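Nucleocapsid (PDB 4AKL) binds single- and double-stranded RNA, probably helps package the viral genome, and cuts double-stranded DNA without sequence specificity. Local coordinates at residues T410-L414 with H453-S458. Residues are numbered along the deposited sequence; the frame is centred on the assembly and turned at random.
Sequences TKSIL and HLLHQS
His453 meets Lys411 through a polar contact beside the leucine packing: in one of two modelled conformers of the histidine, Lys411 NZ donates to the ring nitrogen His453 NE2 over 3.1 Å, arriving at the ring edge but tilted 21° from its plane. An extended lysine chain, straight from CG to NZ, carries the ammonium across to the imidazole, and Glu387 holds the same NZ in a salt bridge. Next comes Leu454, whose two methyls divide the work. CD1 meets Ile413 CD1 at 3.6 Å and also Thr410 CG2, while CD2 packs against Lys411 CG at 3.8 Å, so the lysine is greasy at its root and ionic at its tip. The pairing sets a 3-10 segment, part of the long connection between helices 385-392 and 425-440, against helix 450-460 in the largely helical nairovirus nucleocapsid; Ile430 of helix 425-440 touches both Ile413 and Leu454. One turn on, Gln457 stretches out from the helix (chi2 171°) and, in that same conformer, lays its amide carbon over one face of the His453 ring, displaced toward the rim. Its OE1 lies 3.6 Å from both Lys411 CE and Leu414 CD1. At Ser458, Leu414 CD2 approaches the backbone N at 4.3 Å, while the Ser458 hydroxyl is hydrogen-bonded to that of Tyr156.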
ATOM      1  N   THR A 410      -5.273   0.180  14.157  1.00 28.78           N
ATOM      2  CA  THR A 410      -4.603   1.406  13.736  1.00 29.33           C
ATOM      3  C   THR A 410      -5.335   2.196  12.663  1.00 30.08           C
ATOM      4  O   THR A 410      -5.731   3.323  12.895  1.00 29.38           O
ATOM      5  CB  THR A 410      -3.119   1.129  13.359  1.00 29.83           C
ATOM      6  OG1 THR A 410      -2.490   0.516  14.478  1.00 29.26           O
ATOM      7  CG2 THR A 410      -2.331   2.394  13.036  1.00 29.15           C
ATOM      8  N   LYS A 411      -5.554   1.600  11.490  1.00 30.18           N
ATOM      9  CA  LYS A 411      -6.026   2.380  10.370  1.00 30.71           C
ATOM     10  C   LYS A 411      -7.497   2.890  10.461  1.00 31.50           C
ATOM     11  O   LYS A 411      -7.959   3.596   9.533  1.00 33.17           O
ATOM     12  CB  LYS A 411      -5.664   1.663   9.069  1.00 30.49           C
ATOM     13  CG  LYS A 411      -4.215   1.960   8.747  1.00 31.44           C
ATOM     14  CD  LYS A 411      -3.657   1.211   7.607  1.00 33.96           C
ATOM     15  CE  LYS A 411      -2.207   1.595   7.433  1.00 34.37           C
ATOM     16  NZ  LYS A 411      -1.585   0.729   6.454  1.00 35.54           N
ATOM     17  N   SER A 412      -8.214   2.566  11.555  1.00 31.06           N
ATOM     18  CA  SER A 412      -9.506   3.121  11.776  1.00 31.90           C
ATOM     19  C   SER A 412      -9.397   4.614  11.933  1.00 32.84           C
ATOM     20  O   SER A 412     -10.369   5.312  11.694  1.00 33.34           O
ATOM     21  CB  SER A 412     -10.222   2.496  12.933  1.00 31.73           C
ATOM     22  OG  SER A 412     -10.579   1.158  12.647  1.00 31.67           O
ATOM     23  N   ILE A 413      -8.203   5.093  12.332  1.00 32.67           N
ATOM     24  CA  ILE A 413      -7.874   6.521  12.343  1.00 34.04           C
ATOM     25  C   ILE A 413      -8.177   7.243  11.038  1.00 34.83           C
ATOM     26  O   ILE A 413      -8.555   8.414  11.063  1.00 36.15           O
ATOM     27  CB  ILE A 413      -6.354   6.742  12.759  1.00 33.44           C
ATOM     28  CG1 ILE A 413      -6.216   6.640  14.250  1.00 33.93           C
ATOM     29  CG2 ILE A 413      -5.890   8.101  12.457  1.00 36.05           C
ATOM     30  CD1 ILE A 413      -4.763   6.358  14.749  1.00 34.53           C
ATOM     31  N   LEU A 414      -8.012   6.567   9.897  1.00 34.54           N
ATOM     32  CA  LEU A 414      -8.254   7.170   8.602  1.00 35.57           C
ATOM     33  C   LEU A 414      -9.752   7.443   8.351  1.00 36.67           C
ATOM     34  O   LEU A 414     -10.084   8.164   7.440  1.00 37.76           O
ATOM     35  CB  LEU A 414      -7.703   6.264   7.489  1.00 35.02           C
ATOM     36  CG  LEU A 414      -6.185   6.176   7.451  1.00 33.96           C
ATOM     37  CD1 LEU A 414      -5.753   5.195   6.393  1.00 30.75           C
ATOM     38  CD2 LEU A 414      -5.544   7.559   7.235  1.00 34.80           C
ATOM     39  N   HIS A 453       3.372   7.021   8.771  1.00 35.93           N
ATOM     40  CA  HIS A 453       2.704   6.243   7.707  0.50 35.57           C
ATOM     41  C   HIS A 453       1.247   6.752   7.628  1.00 35.98           C
ATOM     42  O   HIS A 453       0.722   6.998   6.552  1.00 36.44           O
ATOM     43  CB  HIS A 453       2.840   4.746   8.108  0.50 34.73           C
ATOM     44  CG  HIS A 453       2.270   3.739   7.158  0.50 34.62           C
ATOM     45  ND1 HIS A 453       2.677   3.613   5.838  0.50 36.40           N
ATOM     46  CD2 HIS A 453       1.354   2.763   7.362  0.50 34.17           C
ATOM     47  CE1 HIS A 453       2.012   2.613   5.273  0.50 35.35           C
ATOM     48  NE2 HIS A 453       1.204   2.080   6.177  0.50 33.10           N
ATOM     49  N   LEU A 454       0.610   6.910   8.802  1.00 35.32           N
ATOM     50  CA  LEU A 454      -0.760   7.410   8.835  1.00 35.74           C
ATOM     51  C   LEU A 454      -0.884   8.838   8.247  1.00 36.48           C
ATOM     52  O   LEU A 454      -1.767   9.080   7.476  1.00 37.29           O
ATOM     53  CB  LEU A 454      -1.346   7.380  10.232  1.00 35.24           C
ATOM     54  CG  LEU A 454      -1.709   6.017  10.835  1.00 36.06           C
ATOM     55  CD1 LEU A 454      -2.046   6.250  12.346  1.00 36.43           C
ATOM     56  CD2 LEU A 454      -2.863   5.235  10.099  1.00 34.30           C
ATOM     57  N   LEU A 455      -0.000   9.750   8.617  1.00 36.81           N
ATOM     58  CA  LEU A 455      -0.010  11.111   8.049  1.00 37.69           C
ATOM     59  C   LEU A 455       0.169  11.123   6.534  1.00 38.52           C
ATOM     60  O   LEU A 455      -0.515  11.850   5.815  1.00 38.56           O
ATOM     61  CB  LEU A 455       1.073  11.987   8.694  1.00 37.98           C
ATOM     62  CG  LEU A 455       1.131  13.476   8.261  1.00 38.68           C
ATOM     63  CD1 LEU A 455      -0.177  14.177   8.511  1.00 39.07           C
ATOM     64  CD2 LEU A 455       2.284  14.226   8.953  1.00 39.13           C
ATOM     65  N   HIS A 456       1.103  10.318   6.077  1.00 38.54           N
ATOM     66  CA  HIS A 456       1.422  10.191   4.661  1.00 39.93           C
ATOM     67  C   HIS A 456       0.161   9.830   3.899  1.00 40.04           C
ATOM     68  O   HIS A 456      -0.213  10.495   2.964  1.00 40.89           O
ATOM     69  CB  HIS A 456       2.506   9.137   4.475  1.00 39.59           C
ATOM     70  CG  HIS A 456       2.974   9.010   3.080  1.00 41.99           C
ATOM     71  ND1 HIS A 456       3.869   9.894   2.509  1.00 47.43           N
ATOM     72  CD2 HIS A 456       2.669   8.109   2.125  1.00 44.07           C
ATOM     73  CE1 HIS A 456       4.089   9.535   1.256  1.00 48.14           C
ATOM     74  NE2 HIS A 456       3.378   8.451   1.004  1.00 46.04           N
ATOM     75  N   GLN A 457      -0.496   8.790   4.368  1.00 39.61           N
ATOM     76  CA  GLN A 457      -1.738   8.316   3.805  1.00 40.36           C
ATOM     77  C   GLN A 457      -2.853   9.325   3.836  1.00 40.84           C
ATOM     78  O   GLN A 457      -3.610   9.363   2.914  1.00 41.27           O
ATOM     79  CB  GLN A 457      -2.167   7.042   4.507  1.00 39.77           C
ATOM     80  CG  GLN A 457      -1.252   5.916   4.026  1.00 42.42           C
ATOM     81  CD  GLN A 457      -1.431   4.708   4.770  1.00 44.02           C
ATOM     82  OE1 GLN A 457      -2.557   4.293   5.067  1.00 46.09           O
ATOM     83  NE2 GLN A 457      -0.333   4.091   5.102  1.00 46.71           N
ATOM     84  N   SER A 458      -2.962  10.109   4.911  1.00 40.66           N
ATOM     85  CA  SER A 458      -3.924  11.186   4.942  1.00 41.60           C
ATOM     86  C   SER A 458      -3.545  12.231   3.920  1.00 42.85           C
ATOM     87  O   SER A 458      -4.411  12.789   3.292  1.00 44.71           O
ATOM     88  CB  SER A 458      -3.990  11.847   6.323  1.00 41.83           C
ATOM     89  OG  SER A 458      -5.084  12.712   6.393  1.00 42.11           O
TER